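Local coordinates for protein-tyrosine-phosphatase PTP1 (Arabidopsis thaliana, PDB 6KRW) that removes phosphate from phosphotyrosine residues of proteins, including the MAP kinase MPK6 and, in vitro, MPK4, and with MKP1 restrains salicylic acid and camalexin synthesis in defence, at residues E61-S66 with Y89-L94; P130-L135 with I234-A239. All coordinates share one frame; numbering follows the deposited sequence.

Interaction 1: residues E61-S66 with Y89-L94; sequences EKNRYS and YVNASL
Asn63 bonds both Tyr89 and Asn91 through one atom, its amide oxygen OD1. Its CB lies 3.9 Å from Asn91 ND2 and takes no polar part. CG sits beside the backbone N, anti to the carbonyl carbon (chi1 -59°), which brings the end of the side chain nearer to 89-94 than its base. From CG the amide splits. Asn63 OD1 accepts a hydrogen bond from Tyr89 OH at 2.6 Å, tilted a little from its carbonyl plane. Asn63 OD1 accepts a second from Asn91 ND2 at 2.9 Å, from well above that plane. The amide of Asn63 stands almost perpendicular to both the Tyr89 ring and the Asn91 amide. ND2 of Asn63 turns to Ala54 O, at helix 52-55. Asn91 ND2 also donates to Val68 O, and Asn91 OD1 accepts from Arg278.

Lys62 runs extended past the Tyr89 ring in the opposite direction. Its CD comes to 4.1 Å from Tyr89 CD2, at the ring edge. Its NZ binds Asn59 OD1, and one water links NZ to Tyr89 O. A second water accepts from Asn91 N and donates to Lys62 O, both at 3.0 Å.

The contact is therefore mainly polar. Two donors grip Asn63 OD1, and both ends of its amide are satisfied, which fixes which end is oxygen and which is nitrogen.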
loop_
_atom_site.group_PDB
_atom_site.type_symbol
_atom_site.label_atom_id
_atom_site.label_comp_id
_atom_site.label_asym_id
_atom_site.label_seq_id
_atom_site.Cartn_x
_atom_site.Cartn_y
_atom_site.Cartn_z
ATOM N N GLU A 61 -21.462 -6.842 0.843
ATOM C CA GLU A 61 -20.837 -7.793 1.804
ATOM C C GLU A 61 -19.367 -8.040 1.459
ATOM O O GLU A 61 -18.695 -8.687 2.205
ATOM C CB GLU A 61 -21.563 -9.136 1.784
ATOM C CG GLU A 61 -22.794 -9.185 2.655
ATOM C CD GLU A 61 -23.402 -10.573 2.744
ATOM O OE1 GLU A 61 -24.629 -10.665 2.883
ATOM O OE2 GLU A 61 -22.639 -11.561 2.666
ATOM N N LYS A 62 -18.859 -7.504 0.359
ATOM C CA LYS A 62 -17.440 -7.698 -0.033
ATOM C C LYS A 62 -16.593 -6.536 0.491
ATOM O O LYS A 62 -15.384 -6.515 0.221
ATOM C CB LYS A 62 -17.330 -7.805 -1.553
ATOM C CG LYS A 62 -18.048 -9.002 -2.154
ATOM C CD LYS A 62 -18.144 -8.931 -3.664
ATOM C CE LYS A 62 -18.964 -10.058 -4.245
ATOM N NZ LYS A 62 -19.249 -9.836 -5.678
ATOM N N ASN A 63 -17.201 -5.645 1.265
ATOM C CA ASN A 63 -16.520 -4.489 1.881
ATOM C C ASN A 63 -16.407 -4.715 3.385
ATOM O O ASN A 63 -17.428 -4.914 4.037
ATOM C CB ASN A 63 -17.287 -3.200 1.602
ATOM C CG ASN A 63 -17.416 -2.949 0.111
ATOM O OD1 ASN A 63 -16.455 -3.155 -0.602
ATOM N ND2 ASN A 63 -18.607 -2.572 -0.361
ATOM N N ARG A 64 -15.190 -4.617 3.891
ATOM C CA ARG A 64 -14.943 -4.744 5.351
ATOM C C ARG A 64 -15.622 -3.586 6.088
ATOM O O ARG A 64 -16.205 -3.808 7.174
ATOM C CB ARG A 64 -13.436 -4.768 5.594
ATOM C CG ARG A 64 -13.086 -4.968 7.054
ATOM C CD ARG A 64 -11.624 -5.255 7.250
ATOM N NE ARG A 64 -11.254 -6.572 6.764
ATOM C CZ ARG A 64 -11.442 -7.720 7.440
ATOM N NH1 ARG A 64 -12.000 -7.745 8.649
ATOM N NH2 ARG A 64 -11.020 -8.855 6.910
ATOM N N TYR A 65 -15.561 -2.388 5.499
ATOM C CA TYR A 65 -16.137 -1.185 6.117
ATOM C C TYR A 65 -17.037 -0.524 5.093
ATOM O O TYR A 65 -16.660 -0.432 3.904
ATOM C CB TYR A 65 -15.046 -0.210 6.553
ATOM C CG TYR A 65 -14.073 -0.790 7.539
ATOM C CD1 TYR A 65 -14.425 -0.937 8.867
ATOM C CD2 TYR A 65 -12.843 -1.265 7.125
ATOM C CE1 TYR A 65 -13.542 -1.498 9.770
ATOM C CE2 TYR A 65 -11.938 -1.812 8.028
ATOM C CZ TYR A 65 -12.298 -1.943 9.356
ATOM O OH TYR A 65 -11.421 -2.507 10.254
ATOM N N SER A 66 -18.195 -0.044 5.520
ATOM C CA SER A 66 -19.221 0.433 4.563
ATOM C C SER A 66 -18.804 1.747 3.884
ATOM O O SER A 66 -19.320 2.014 2.774
ATOM C CB SER A 66 -20.544 0.555 5.254
ATOM O OG SER A 66 -20.496 1.548 6.258
ATOM N N TYR A 89 -16.072 -6.993 -9.124
ATOM C CA TYR A 89 -15.782 -6.095 -7.989
ATOM C C TYR A 89 -14.822 -6.740 -6.969
ATOM O O TYR A 89 -15.040 -7.849 -6.478
ATOM C CB TYR A 89 -17.068 -5.684 -7.275
ATOM C CG TYR A 89 -16.765 -4.789 -6.118
ATOM C CD1 TYR A 89 -16.345 -3.492 -6.318
ATOM C CD2 TYR A 89 -16.782 -5.269 -4.809
ATOM C CE1 TYR A 89 -15.994 -2.669 -5.265
ATOM C CE2 TYR A 89 -16.430 -4.461 -3.743
ATOM C CZ TYR A 89 -16.015 -3.162 -3.964
ATOM O OH TYR A 89 -15.650 -2.329 -2.960
ATOM N N VAL A 90 -13.805 -5.980 -6.641
ATOM C CA VAL A 90 -12.955 -6.192 -5.451
ATOM C C VAL A 90 -12.699 -4.829 -4.823
ATOM O O VAL A 90 -12.600 -3.812 -5.547
ATOM C CB VAL A 90 -11.686 -6.955 -5.837
ATOM C CG1 VAL A 90 -10.902 -6.300 -6.924
ATOM C CG2 VAL A 90 -10.788 -7.185 -4.622
ATOM N N ASN A 91 -12.622 -4.765 -3.503
ATOM C CA ASN A 91 -12.358 -3.501 -2.789
ATOM C C ASN A 91 -10.879 -3.182 -2.938
ATOM O O ASN A 91 -10.072 -3.554 -2.066
ATOM C CB ASN A 91 -12.873 -3.544 -1.368
ATOM C CG ASN A 91 -12.864 -2.179 -0.730
ATOM O OD1 ASN A 91 -11.914 -1.409 -0.897
ATOM N ND2 ASN A 91 -13.911 -1.884 0.030
ATOM N N ALA A 92 -10.506 -2.536 -4.032
ATOM C CA ALA A 92 -9.093 -2.335 -4.383
ATOM C C ALA A 92 -9.016 -1.172 -5.360
ATOM O O ALA A 92 -9.907 -1.095 -6.265
ATOM C CB ALA A 92 -8.497 -3.573 -5.001
ATOM N N SER A 93 -8.039 -0.316 -5.175
ATOM C CA SER A 93 -7.872 0.937 -5.944
ATOM C C SER A 93 -6.490 1.003 -6.557
ATOM O O SER A 93 -5.491 0.694 -5.879
ATOM C CB SER A 93 -8.034 2.108 -5.009
ATOM O OG SER A 93 -9.278 2.097 -4.363
ATOM N N LEU A 94 -6.364 1.399 -7.812
ATOM C CA LEU A 94 -5.082 1.741 -8.429
ATOM C C LEU A 94 -4.571 3.078 -7.944
ATOM O O LEU A 94 -5.257 4.109 -8.117
ATOM C CB LEU A 94 -5.191 1.777 -9.942
ATOM C CG LEU A 94 -3.867 1.987 -10.656
ATOM C CD1 LEU A 94 -2.930 0.812 -10.428
ATOM C CD2 LEU A 94 -4.097 2.230 -12.129
HETATM O O HOH W 1 -13.441 -7.147 -1.951
HETATM O O HOH W 2 -16.901 -9.758 -7.164
#

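Interaction 2: residues P130-L135 with I234-A239; sequences PIIVML and IVHCSA
Ile132, Val133 and Met134 pair with Ile234, Val235 and His236 as neighbouring parallel strands. Four backbone hydrogen bonds join them, Ile234 N to Ile131 O, Val133 N to Ile234 O, His236 N to Val133 O and Leu135 N to His236 O. The last completes the Met134-His236 bridge, its donor one residue past strand 131-134.

Apolar contacts lie on both faces. Ile132 and Ile234 stand side by side, Ile132 CG1 4.1 Å from Ile234 CB. On the face of Val133 and Val235, Leu135 CD1 meets Val235 CG1 at 3.8 Å.

Aromatic contacts centre on His236, whose CG lies between the backbone N and carbonyl carbon (chi1 80°), its end nearer 130-135 than its base. Met134 CA lies over one ring face, 4.3 Å from the centroid, a CH-pi contact. Met134 CG touches His236 CE1 at 3.5 Å. Ile132 CG2 meets the ring edge.

Both ring nitrogens are hydrogen-bonded. His236 ND1 donates to Cys237 O at 3.0 Å, in the ring plane and on a carbonyl lone pair. NE2 bonds Tyr150 OH.

These are the middle two of four parallel strands in the classical tyrosine phosphatase sheet. Strand 233-236 runs into the P-loop (HC(X)5R), which carries the nucleophile Cys237.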
loop_
_atom_site.group_PDB
_atom_site.type_symbol
_atom_site.label_atom_id
_atom_site.label_comp_id
_atom_site.label_asym_id
_atom_site.label_seq_id
_atom_site.Cartn_x
_atom_site.Cartn_y
_atom_site.Cartn_z
ATOM N N PRO A 130 4.007 -8.459 -7.932
ATOM C CA PRO A 130 5.170 -9.175 -7.399
ATOM C C PRO A 130 5.312 -9.134 -5.869
ATOM O O PRO A 130 6.070 -9.959 -5.314
ATOM C CB PRO A 130 6.334 -8.444 -8.075
ATOM C CG PRO A 130 5.830 -7.036 -8.251
ATOM C CD PRO A 130 4.383 -7.233 -8.657
ATOM N N ILE A 131 4.617 -8.197 -5.218
ATOM C CA ILE A 131 4.825 -7.857 -3.780
ATOM C C ILE A 131 3.459 -7.665 -3.149
ATOM O O ILE A 131 2.632 -6.961 -3.735
ATOM C CB ILE A 131 5.665 -6.572 -3.618
ATOM C CG1 ILE A 131 7.038 -6.696 -4.287
ATOM C CG2 ILE A 131 5.768 -6.150 -2.155
ATOM C CD1 ILE A 131 7.960 -7.671 -3.685
ATOM N N ILE A 132 3.299 -8.119 -1.931
ATOM C CA ILE A 132 2.232 -7.736 -0.992
ATOM C C ILE A 132 2.863 -7.150 0.260
ATOM O O ILE A 132 3.673 -7.827 0.896
ATOM C CB ILE A 132 1.318 -8.904 -0.650
ATOM C CG1 ILE A 132 0.650 -9.489 -1.887
ATOM C CG2 ILE A 132 0.316 -8.493 0.391
ATOM C CD1 ILE A 132 0.028 -10.865 -1.662
ATOM N N VAL A 133 2.490 -5.940 0.599
ATOM C CA VAL A 133 2.847 -5.233 1.840
ATOM C C VAL A 133 1.638 -5.266 2.742
ATOM O O VAL A 133 0.597 -4.646 2.417
ATOM C CB VAL A 133 3.383 -3.822 1.609
ATOM C CG1 VAL A 133 3.715 -3.133 2.904
ATOM C CG2 VAL A 133 4.540 -3.818 0.635
ATOM N N MET A 134 1.789 -5.949 3.868
ATOM C CA MET A 134 0.706 -6.100 4.850
ATOM C C MET A 134 1.076 -5.338 6.116
ATOM O O MET A 134 2.084 -5.716 6.757
ATOM C CB MET A 134 0.534 -7.581 5.171
ATOM C CG MET A 134 -0.528 -7.842 6.181
ATOM S SD MET A 134 -0.808 -9.587 6.351
ATOM C CE MET A 134 -2.128 -9.518 7.546
ATOM N N LEU A 135 0.290 -4.350 6.539
ATOM C CA LEU A 135 0.644 -3.405 7.627
ATOM C C LEU A 135 -0.301 -3.574 8.807
ATOM O O LEU A 135 -0.521 -2.626 9.526
ATOM C CB LEU A 135 0.586 -1.978 7.068
ATOM C CG LEU A 135 1.507 -1.734 5.886
ATOM C CD1 LEU A 135 1.178 -0.367 5.245
ATOM C CD2 LEU A 135 2.969 -1.816 6.272
ATOM N N ILE A 234 0.915 -4.504 -4.129
ATOM C CA ILE A 234 -0.256 -4.523 -3.241
ATOM C C ILE A 234 0.140 -3.962 -1.895
ATOM O O ILE A 234 1.134 -4.408 -1.339
ATOM C CB ILE A 234 -0.890 -5.913 -3.168
ATOM C CG1 ILE A 234 -1.533 -6.279 -4.503
ATOM C CG2 ILE A 234 -1.893 -5.969 -2.046
ATOM C CD1 ILE A 234 -1.930 -7.742 -4.606
ATOM N N VAL A 235 -0.626 -3.037 -1.373
ATOM C CA VAL A 235 -0.452 -2.511 -0.001
ATOM C C VAL A 235 -1.777 -2.599 0.700
ATOM O O VAL A 235 -2.792 -2.132 0.134
ATOM C CB VAL A 235 0.143 -1.106 0.074
ATOM C CG1 VAL A 235 0.429 -0.712 1.505
ATOM C CG2 VAL A 235 1.368 -0.938 -0.796
ATOM N N HIS A 236 -1.818 -3.233 1.871
ATOM C CA HIS A 236 -3.100 -3.327 2.585
ATOM C C HIS A 236 -2.868 -3.257 4.088
ATOM O O HIS A 236 -1.788 -3.659 4.572
ATOM C CB HIS A 236 -3.885 -4.568 2.189
ATOM C CG HIS A 236 -3.459 -5.847 2.853
ATOM N ND1 HIS A 236 -3.997 -6.211 4.056
ATOM C CD2 HIS A 236 -2.697 -6.851 2.413
ATOM C CE1 HIS A 236 -3.481 -7.407 4.408
ATOM N NE2 HIS A 236 -2.652 -7.821 3.413
ATOM N N CYS A 237 -3.862 -2.794 4.799
ATOM C CA CYS A 237 -3.915 -2.885 6.273
ATOM C C CYS A 237 -5.283 -3.483 6.570
ATOM O O CYS A 237 -5.563 -4.569 6.067
ATOM C CB CYS A 237 -3.634 -1.528 6.928
ATOM S SG CYS A 237 -4.548 -0.127 6.230
ATOM N N SER A 238 -6.094 -2.815 7.356
ATOM C CA SER A 238 -7.457 -3.320 7.569
ATOM C C SER A 238 -8.407 -2.666 6.548
ATOM O O SER A 238 -9.025 -3.400 5.793
ATOM C CB SER A 238 -7.897 -3.116 8.970
ATOM O OG SER A 238 -9.082 -3.838 9.181
ATOM N N ALA A 239 -8.533 -1.339 6.545
ATOM C CA ALA A 239 -9.387 -0.641 5.548
ATOM C C ALA A 239 -8.609 -0.354 4.269
ATOM O O ALA A 239 -9.277 -0.119 3.224
ATOM C CB ALA A 239 -9.933 0.622 6.138
#

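In the fold
All the touching residues of interaction 2 are buried, near the middle of the chain. Interaction 1 is partly buried and lies farther out. Both reach the same mixed sheet. In 130-135 with 234-239 two inner strands are joined by backbone bonds and apolar packing. In 61-66 with 89-94 a loop meets the approach to the outermost strand 92-95, through side-chain amides, a phenol and waters. The two contacts meet at the P-loop. Tyr65 OH lies 2.9 Å from Ser238 OG, a probable hydrogen bond, and Tyr65 CD2 packs on Ala239 CB. The loop of interaction 1 thus borders the phosphate-binding loop that follows the strand of interaction 2.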